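Local coordinates for tRNA (adenine(58)-N(1))-methyltransferase catalytic subunit TRM61 C-terminal domain-containing protein (Thermoplasma acidophilum, PDB 1YB2) that probably transfers methyl groups from S-adenosyl-L-methionine to adenine in RNA, as tRNA (adenine-58-N1) methyltransferases of its family do, at residues 118-130 with 147-159. Numbering follows the deposited sequence.
Sequences GVGSGNMSSYILY and NLKKAMDNLSEFY
At Gly-122 the glycine-rich turn comes so near the second helix that Gly-122 CA lies 4.6 Å from Ala-151 CA, and the Ala-151 methyl packs on the glycine backbone. The turn follows strand 113-117 and, as in Rossmann-like methyltransferases, is probably part of the cofactor site; here it packs against the helix after strand 137-141. Val-119 opens a type II' turn ending at Gly-122, the N-cap of helix 123-132; its CG2, anti to the backbone N, reaches Ala-151 CB at 3.7 Å and the terminal CE of Met-152, a selenomethionine whose chain is bent back. A water donates to both Gly-120 O and Asn-147 O, joining the two backbones. Farther along, Leu-155 lays CD2 against the Ser-126 backbone and CD1 against Ser-125 CB. Tyr-159 then closes the far end: Leu-129 CB sits over one ring face, a CH-pi contact 4.2 Å from the centroid, while Ser-126 OG meets Tyr-159 OH at the ring edge in a 2.6 Å hydrogen bond. Val-119 N bonds Glu-142, a predicted S-adenosyl-L-methionine ligand. The axes of helix 123-130 and helix 147-156 cross at -39°, and Val-119, Ser-125, Leu-129 and Leu-148 rest on strand 137-141, with Met-152 reaching strand 164-167, outermost of its sheet within this chain.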
ATOM      1  N   GLY A 118      -3.420 -10.010 -15.569  1.00 27.76           N
ATOM      2  CA  GLY A 118      -1.975  -9.879 -15.766  1.00 28.70           C
ATOM      3  C   GLY A 118      -1.277 -10.078 -14.438  1.00 29.71           C
ATOM      4  O   GLY A 118      -1.490  -9.317 -13.497  1.00 29.94           O
ATOM      5  N   VAL A 119      -0.449 -11.106 -14.354  1.00 30.15           N
ATOM      6  CA  VAL A 119       0.138 -11.490 -13.084  1.00 30.97           C
ATOM      7  C   VAL A 119       1.565 -10.947 -12.836  1.00 31.83           C
ATOM      8  O   VAL A 119       1.941 -10.725 -11.687  1.00 32.29           O
ATOM      9  CB  VAL A 119       0.070 -13.038 -12.888  1.00 30.38           C
ATOM     10  CG1 VAL A 119       1.103 -13.738 -13.737  1.00 29.43           C
ATOM     11  CG2 VAL A 119       0.206 -13.404 -11.416  1.00 31.87           C
ATOM     12  N   GLY A 120       2.340 -10.709 -13.896  1.00 32.35           N
ATOM     13  CA  GLY A 120       3.765 -10.353 -13.736  1.00 32.92           C
ATOM     14  C   GLY A 120       4.544 -11.427 -12.993  1.00 33.52           C
ATOM     15  O   GLY A 120       4.432 -12.611 -13.313  1.00 33.89           O
ATOM     16  N   SER A 121       5.313 -11.015 -11.980  1.00 33.63           N
ATOM     17  CA  SER A 121       6.136 -11.923 -11.180  1.00 33.68           C
ATOM     18  C   SER A 121       5.325 -12.577 -10.056  1.00 33.31           C
ATOM     19  O   SER A 121       5.775 -13.540  -9.410  1.00 32.87           O
ATOM     20  CB  SER A 121       7.284 -11.145 -10.549  1.00 34.13           C
ATOM     21  OG  SER A 121       6.762 -10.085  -9.746  1.00 35.18           O
ATOM     22  N   GLY A 122       4.133 -12.042  -9.806  1.00 32.17           N
ATOM     23  CA  GLY A 122       3.343 -12.530  -8.688  1.00 30.93           C
ATOM     24  C   GLY A 122       3.525 -11.605  -7.505  1.00 29.73           C
ATOM     25  O   GLY A 122       2.961 -11.838  -6.449  1.00 29.61           O
ATOM     26  N   ASN A 123       4.315 -10.552  -7.688  1.00 29.16           N
ATOM     27  CA  ASN A 123       4.565  -9.595  -6.623  1.00 28.98           C
ATOM     28  C   ASN A 123       3.286  -8.927  -6.109  1.00 28.22           C
ATOM     29  O   ASN A 123       3.047  -8.882  -4.889  1.00 26.75           O
ATOM     30  CB  ASN A 123       5.611  -8.550  -7.043  1.00 29.81           C
ATOM     31  CG  ASN A 123       6.188  -7.786  -5.849  1.00 33.12           C
ATOM     32  OD1 ASN A 123       6.391  -8.350  -4.770  1.00 35.57           O
ATOM     33  ND2 ASN A 123       6.433  -6.493  -6.034  1.00 35.98           N
HETATM   34  N   MSE A 124       2.454  -8.424  -7.029  1.00 28.50           N
HETATM   35  CA  MSE A 124       1.161  -7.831  -6.635  1.00 29.14           C
HETATM   36  C   MSE A 124       0.253  -8.883  -5.976  1.00 27.65           C
HETATM   37  O   MSE A 124      -0.423  -8.602  -4.999  1.00 27.26           O
HETATM   38  CB  MSE A 124       0.459  -7.184  -7.838  1.00 31.82           C
HETATM   39  CG  MSE A 124      -0.903  -6.530  -7.492  1.00 35.98           C
HETATM   40 SE   MSE A 124      -0.692  -5.083  -6.209  1.00 54.12          SE
HETATM   41  CE  MSE A 124      -2.391  -5.115  -5.217  1.00 43.19           C
ATOM     42  N   SER A 125       0.243 -10.094  -6.525  1.00 26.00           N
ATOM     43  CA  SER A 125      -0.538 -11.194  -5.965  1.00 26.00           C
ATOM     44  C   SER A 125      -0.133 -11.439  -4.511  1.00 24.88           C
ATOM     45  O   SER A 125      -0.976 -11.730  -3.659  1.00 24.79           O
ATOM     46  CB  SER A 125      -0.335 -12.485  -6.776  1.00 25.91           C
ATOM     47  OG  SER A 125      -0.715 -12.312  -8.125  1.00 28.37           O
ATOM     48  N   SER A 126       1.159 -11.296  -4.233  1.00 24.10           N
ATOM     49  CA  SER A 126       1.661 -11.523  -2.889  1.00 23.61           C
ATOM     50  C   SER A 126       1.122 -10.477  -1.907  1.00 23.27           C
ATOM     51  O   SER A 126       0.602 -10.843  -0.853  1.00 22.51           O
ATOM     52  CB  SER A 126       3.184 -11.621  -2.887  1.00 23.73           C
ATOM     53  OG  SER A 126       3.695 -11.365  -1.589  1.00 24.50           O
ATOM     54  N   TYR A 127       1.206  -9.191  -2.261  1.00 23.21           N
ATOM     55  CA  TYR A 127       0.578  -8.154  -1.454  1.00 24.46           C
ATOM     56  C   TYR A 127      -0.924  -8.361  -1.241  1.00 24.05           C
ATOM     57  O   TYR A 127      -1.437  -8.090  -0.151  1.00 24.41           O
ATOM     58  CB  TYR A 127       0.803  -6.765  -2.063  1.00 26.19           C
ATOM     59  CG  TYR A 127       2.178  -6.237  -1.823  1.00 27.52           C
ATOM     60  CD1 TYR A 127       3.131  -6.266  -2.842  1.00 30.47           C
ATOM     61  CD2 TYR A 127       2.538  -5.704  -0.573  1.00 29.89           C
ATOM     62  CE1 TYR A 127       4.413  -5.767  -2.635  1.00 30.72           C
ATOM     63  CE2 TYR A 127       3.838  -5.206  -0.353  1.00 31.95           C
ATOM     64  CZ  TYR A 127       4.756  -5.246  -1.393  1.00 30.30           C
ATOM     65  OH  TYR A 127       6.038  -4.753  -1.223  1.00 32.99           O
ATOM     66  N   ILE A 128      -1.620  -8.806  -2.285  1.00 23.26           N
ATOM     67  CA  ILE A 128      -3.065  -9.047  -2.201  1.00 23.42           C
ATOM     68  C   ILE A 128      -3.340 -10.153  -1.182  1.00 23.60           C
ATOM     69  O   ILE A 128      -4.172  -9.986  -0.277  1.00 23.40           O
ATOM     70  CB  ILE A 128      -3.662  -9.400  -3.593  1.00 23.67           C
ATOM     71  CG1 ILE A 128      -3.615  -8.170  -4.529  1.00 24.52           C
ATOM     72  CG2 ILE A 128      -5.091  -9.937  -3.469  1.00 24.12           C
ATOM     73  CD1 ILE A 128      -3.801  -8.520  -6.021  1.00 23.91           C
ATOM     74  N   LEU A 129      -2.631 -11.275  -1.308  1.00 23.15           N
ATOM     75  CA  LEU A 129      -2.862 -12.400  -0.393  1.00 23.78           C
ATOM     76  C   LEU A 129      -2.524 -12.071   1.058  1.00 24.48           C
ATOM     77  O   LEU A 129      -3.219 -12.514   1.976  1.00 23.88           O
ATOM     78  CB  LEU A 129      -2.111 -13.654  -0.839  1.00 23.31           C
ATOM     79  CG  LEU A 129      -2.572 -14.357  -2.120  1.00 23.21           C
ATOM     80  CD1 LEU A 129      -1.845 -15.700  -2.268  1.00 23.44           C
ATOM     81  CD2 LEU A 129      -4.073 -14.582  -2.162  1.00 23.25           C
ATOM     82  N   TYR A 130      -1.463 -11.291   1.265  1.00 25.33           N
ATOM     83  CA  TYR A 130      -1.092 -10.871   2.614  1.00 26.51           C
ATOM     84  C   TYR A 130      -2.208 -10.027   3.237  1.00 26.54           C
ATOM     85  O   TYR A 130      -2.567 -10.222   4.396  1.00 27.48           O
ATOM     86  CB  TYR A 130       0.230 -10.097   2.585  1.00 27.54           C
ATOM     87  CG  TYR A 130       0.956 -10.004   3.923  1.00 28.94           C
ATOM     88  CD1 TYR A 130       1.640 -11.098   4.448  1.00 30.25           C
ATOM     89  CD2 TYR A 130       0.975  -8.805   4.644  1.00 29.52           C
ATOM     90  CE1 TYR A 130       2.329 -10.997   5.668  1.00 32.29           C
ATOM     91  CE2 TYR A 130       1.659  -8.697   5.861  1.00 31.28           C
ATOM     92  CZ  TYR A 130       2.331  -9.787   6.357  1.00 31.27           C
ATOM     93  OH  TYR A 130       2.996  -9.676   7.555  1.00 33.93           O
ATOM     94  N   ASN A 147       4.472 -17.749 -17.541  1.00 35.52           N
ATOM     95  CA  ASN A 147       4.413 -16.673 -16.562  1.00 34.61           C
ATOM     96  C   ASN A 147       3.441 -16.983 -15.433  1.00 33.45           C
ATOM     97  O   ASN A 147       3.731 -16.690 -14.274  1.00 33.04           O
ATOM     98  CB  ASN A 147       4.044 -15.333 -17.218  1.00 35.41           C
ATOM     99  CG  ASN A 147       5.154 -14.782 -18.105  1.00 37.37           C
ATOM    100  OD1 ASN A 147       6.203 -15.403 -18.270  1.00 41.36           O
ATOM    101  ND2 ASN A 147       4.918 -13.616 -18.694  1.00 38.93           N
ATOM    102  N   LEU A 148       2.294 -17.576 -15.774  1.00 31.95           N
ATOM    103  CA  LEU A 148       1.305 -17.973 -14.769  1.00 30.88           C
ATOM    104  C   LEU A 148       1.842 -19.037 -13.814  1.00 30.67           C
ATOM    105  O   LEU A 148       1.764 -18.868 -12.599  1.00 29.94           O
ATOM    106  CB  LEU A 148      -0.013 -18.432 -15.408  1.00 30.19           C
ATOM    107  CG  LEU A 148      -1.127 -18.839 -14.433  1.00 29.93           C
ATOM    108  CD1 LEU A 148      -1.490 -17.698 -13.462  1.00 29.03           C
ATOM    109  CD2 LEU A 148      -2.361 -19.309 -15.182  1.00 30.25           C
ATOM    110  N   LYS A 149       2.392 -20.118 -14.370  1.00 30.85           N
ATOM    111  CA  LYS A 149       2.990 -21.184 -13.566  1.00 30.92           C
ATOM    112  C   LYS A 149       4.097 -20.668 -12.641  1.00 30.62           C
ATOM    113  O   LYS A 149       4.109 -20.980 -11.447  1.00 30.28           O
ATOM    114  CB  LYS A 149       3.506 -22.317 -14.463  1.00 31.23           C
ATOM    115  CG  LYS A 149       4.357 -23.323 -13.733  1.00 32.56           C
ATOM    116  CD  LYS A 149       4.639 -24.557 -14.570  1.00 35.33           C
ATOM    117  CE  LYS A 149       5.621 -25.474 -13.845  1.00 38.20           C
ATOM    118  NZ  LYS A 149       5.253 -25.714 -12.411  1.00 38.29           N
ATOM    119  N   LYS A 150       5.013 -19.874 -13.197  1.00 30.55           N
ATOM    120  CA  LYS A 150       6.103 -19.271 -12.431  1.00 30.44           C
ATOM    121  C   LYS A 150       5.594 -18.459 -11.233  1.00 29.51           C
ATOM    122  O   LYS A 150       6.103 -18.601 -10.113  1.00 28.68           O
ATOM    123  CB  LYS A 150       6.963 -18.366 -13.323  1.00 31.21           C
ATOM    124  CG  LYS A 150       7.918 -19.100 -14.275  1.00 34.25           C
ATOM    125  CD  LYS A 150       9.177 -18.245 -14.572  1.00 39.22           C
ATOM    126  CE  LYS A 150       8.954 -17.179 -15.663  1.00 40.79           C
ATOM    127  NZ  LYS A 150       8.461 -15.869 -15.122  1.00 44.96           N
ATOM    128  N   ALA A 151       4.585 -17.627 -11.475  1.00 28.25           N
ATOM    129  CA  ALA A 151       4.026 -16.769 -10.438  1.00 27.48           C
ATOM    130  C   ALA A 151       3.390 -17.602  -9.345  1.00 27.01           C
ATOM    131  O   ALA A 151       3.607 -17.348  -8.166  1.00 26.77           O
ATOM    132  CB  ALA A 151       3.017 -15.809 -11.024  1.00 26.99           C
HETATM  133  N   MSE A 152       2.606 -18.597  -9.738  1.00 27.05           N
HETATM  134  CA  MSE A 152       1.890 -19.415  -8.764  1.00 27.53           C
HETATM  135  C   MSE A 152       2.860 -20.273  -7.952  1.00 27.25           C
HETATM  136  O   MSE A 152       2.668 -20.439  -6.757  1.00 26.76           O
HETATM  137  CB  MSE A 152       0.815 -20.268  -9.435  1.00 27.94           C
HETATM  138  CG  MSE A 152      -0.332 -19.478 -10.058  1.00 29.46           C
HETATM  139 SE   MSE A 152      -1.268 -18.280  -8.793  1.00 41.55          SE
HETATM  140  CE  MSE A 152      -0.752 -16.524  -9.512  1.00 30.53           C
ATOM    141  N   ASP A 153       3.889 -20.807  -8.611  1.00 27.40           N
ATOM    142  CA  ASP A 153       4.953 -21.553  -7.933  1.00 27.68           C
ATOM    143  C   ASP A 153       5.633 -20.674  -6.870  1.00 26.86           C
ATOM    144  O   ASP A 153       5.827 -21.101  -5.736  1.00 27.08           O
ATOM    145  CB  ASP A 153       5.999 -22.057  -8.939  1.00 28.32           C
ATOM    146  CG  ASP A 153       5.510 -23.236  -9.792  1.00 31.31           C
ATOM    147  OD1 ASP A 153       4.379 -23.743  -9.604  1.00 35.32           O
ATOM    148  OD2 ASP A 153       6.277 -23.666 -10.681  1.00 33.23           O
ATOM    149  N   ASN A 154       5.987 -19.449  -7.247  1.00 26.23           N
ATOM    150  CA  ASN A 154       6.586 -18.479  -6.324  1.00 25.91           C
ATOM    151  C   ASN A 154       5.680 -18.160  -5.143  1.00 25.32           C
ATOM    152  O   ASN A 154       6.126 -18.155  -3.997  1.00 25.00           O
ATOM    153  CB  ASN A 154       6.977 -17.182  -7.065  1.00 25.71           C
ATOM    154  CG  ASN A 154       8.253 -17.343  -7.870  1.00 28.57           C
ATOM    155  OD1 ASN A 154       9.133 -18.115  -7.496  1.00 31.81           O
ATOM    156  ND2 ASN A 154       8.365 -16.616  -8.967  1.00 29.63           N
ATOM    157  N   LEU A 155       4.408 -17.896  -5.425  1.00 24.58           N
ATOM    158  CA  LEU A 155       3.450 -17.585  -4.373  1.00 25.24           C
ATOM    159  C   LEU A 155       3.279 -18.748  -3.409  1.00 24.99           C
ATOM    160  O   LEU A 155       3.197 -18.543  -2.206  1.00 25.12           O
ATOM    161  CB  LEU A 155       2.063 -17.256  -4.954  1.00 24.55           C
ATOM    162  CG  LEU A 155       1.576 -15.899  -5.419  1.00 25.98           C
ATOM    163  CD1 LEU A 155       0.119 -16.093  -5.802  1.00 24.62           C
ATOM    164  CD2 LEU A 155       1.720 -14.805  -4.322  1.00 23.40           C
ATOM    165  N   SER A 156       3.192 -19.969  -3.936  1.00 25.68           N
ATOM    166  CA  SER A 156       2.901 -21.136  -3.098  1.00 26.25           C
ATOM    167  C   SER A 156       4.032 -21.432  -2.086  1.00 26.98           C
ATOM    168  O   SER A 156       3.831 -22.138  -1.095  1.00 27.11           O
ATOM    169  CB  SER A 156       2.585 -22.361  -3.963  1.00 26.86           C
ATOM    170  OG  SER A 156       3.747 -22.801  -4.639  1.00 27.76           O
ATOM    171  N   GLU A 157       5.216 -20.870  -2.319  1.00 27.14           N
ATOM    172  CA  GLU A 157       6.324 -21.037  -1.383  1.00 28.47           C
ATOM    173  C   GLU A 157       6.070 -20.290  -0.064  1.00 27.47           C
ATOM    174  O   GLU A 157       6.544 -20.704   0.986  1.00 27.11           O
ATOM    175  CB  GLU A 157       7.636 -20.578  -2.024  1.00 28.19           C
ATOM    176  CG  GLU A 157       8.878 -20.847  -1.171  1.00 31.93           C
ATOM    177  CD  GLU A 157      10.196 -20.563  -1.902  1.00 32.39           C
ATOM    178  OE1 GLU A 157      10.201 -19.762  -2.868  1.00 37.96           O
ATOM    179  OE2 GLU A 157      11.229 -21.141  -1.495  1.00 38.85           O
ATOM    180  N   PHE A 158       5.302 -19.204  -0.122  1.00 26.97           N
ATOM    181  CA  PHE A 158       5.116 -18.317   1.034  1.00 26.32           C
ATOM    182  C   PHE A 158       3.678 -18.214   1.512  1.00 26.27           C
ATOM    183  O   PHE A 158       3.427 -17.742   2.616  1.00 26.75           O
ATOM    184  CB  PHE A 158       5.680 -16.927   0.715  1.00 25.98           C
ATOM    185  CG  PHE A 158       7.153 -16.944   0.435  1.00 26.40           C
ATOM    186  CD1 PHE A 158       7.634 -16.749  -0.851  1.00 26.50           C
ATOM    187  CD2 PHE A 158       8.057 -17.231   1.453  1.00 25.87           C
ATOM    188  CE1 PHE A 158       8.987 -16.801  -1.119  1.00 26.89           C
ATOM    189  CE2 PHE A 158       9.415 -17.301   1.188  1.00 28.14           C
ATOM    190  CZ  PHE A 158       9.881 -17.073  -0.101  1.00 27.08           C
ATOM    191  N   TYR A 159       2.736 -18.657   0.682  1.00 24.99           N
ATOM    192  CA  TYR A 159       1.328 -18.517   0.998  1.00 24.60           C
ATOM    193  C   TYR A 159       0.566 -19.812   0.795  1.00 25.02           C
ATOM    194  O   TYR A 159       0.872 -20.574  -0.121  1.00 24.40           O
ATOM    195  CB  TYR A 159       0.690 -17.481   0.077  1.00 23.59           C
ATOM    196  CG  TYR A 159       1.220 -16.082   0.227  1.00 23.57           C
ATOM    197  CD1 TYR A 159       0.719 -15.236   1.210  1.00 23.98           C
ATOM    198  CD2 TYR A 159       2.219 -15.600  -0.610  1.00 22.93           C
ATOM    199  CE1 TYR A 159       1.197 -13.931   1.352  1.00 23.89           C
ATOM    200  CE2 TYR A 159       2.711 -14.285  -0.466  1.00 22.73           C
ATOM    201  CZ  TYR A 159       2.187 -13.471   0.518  1.00 22.56           C
ATOM    202  OH  TYR A 159       2.632 -12.171   0.668  1.00 23.96           O
TER
HETATM  203  O   HOH W   1       5.606 -14.881 -13.557  1.00 36.92           O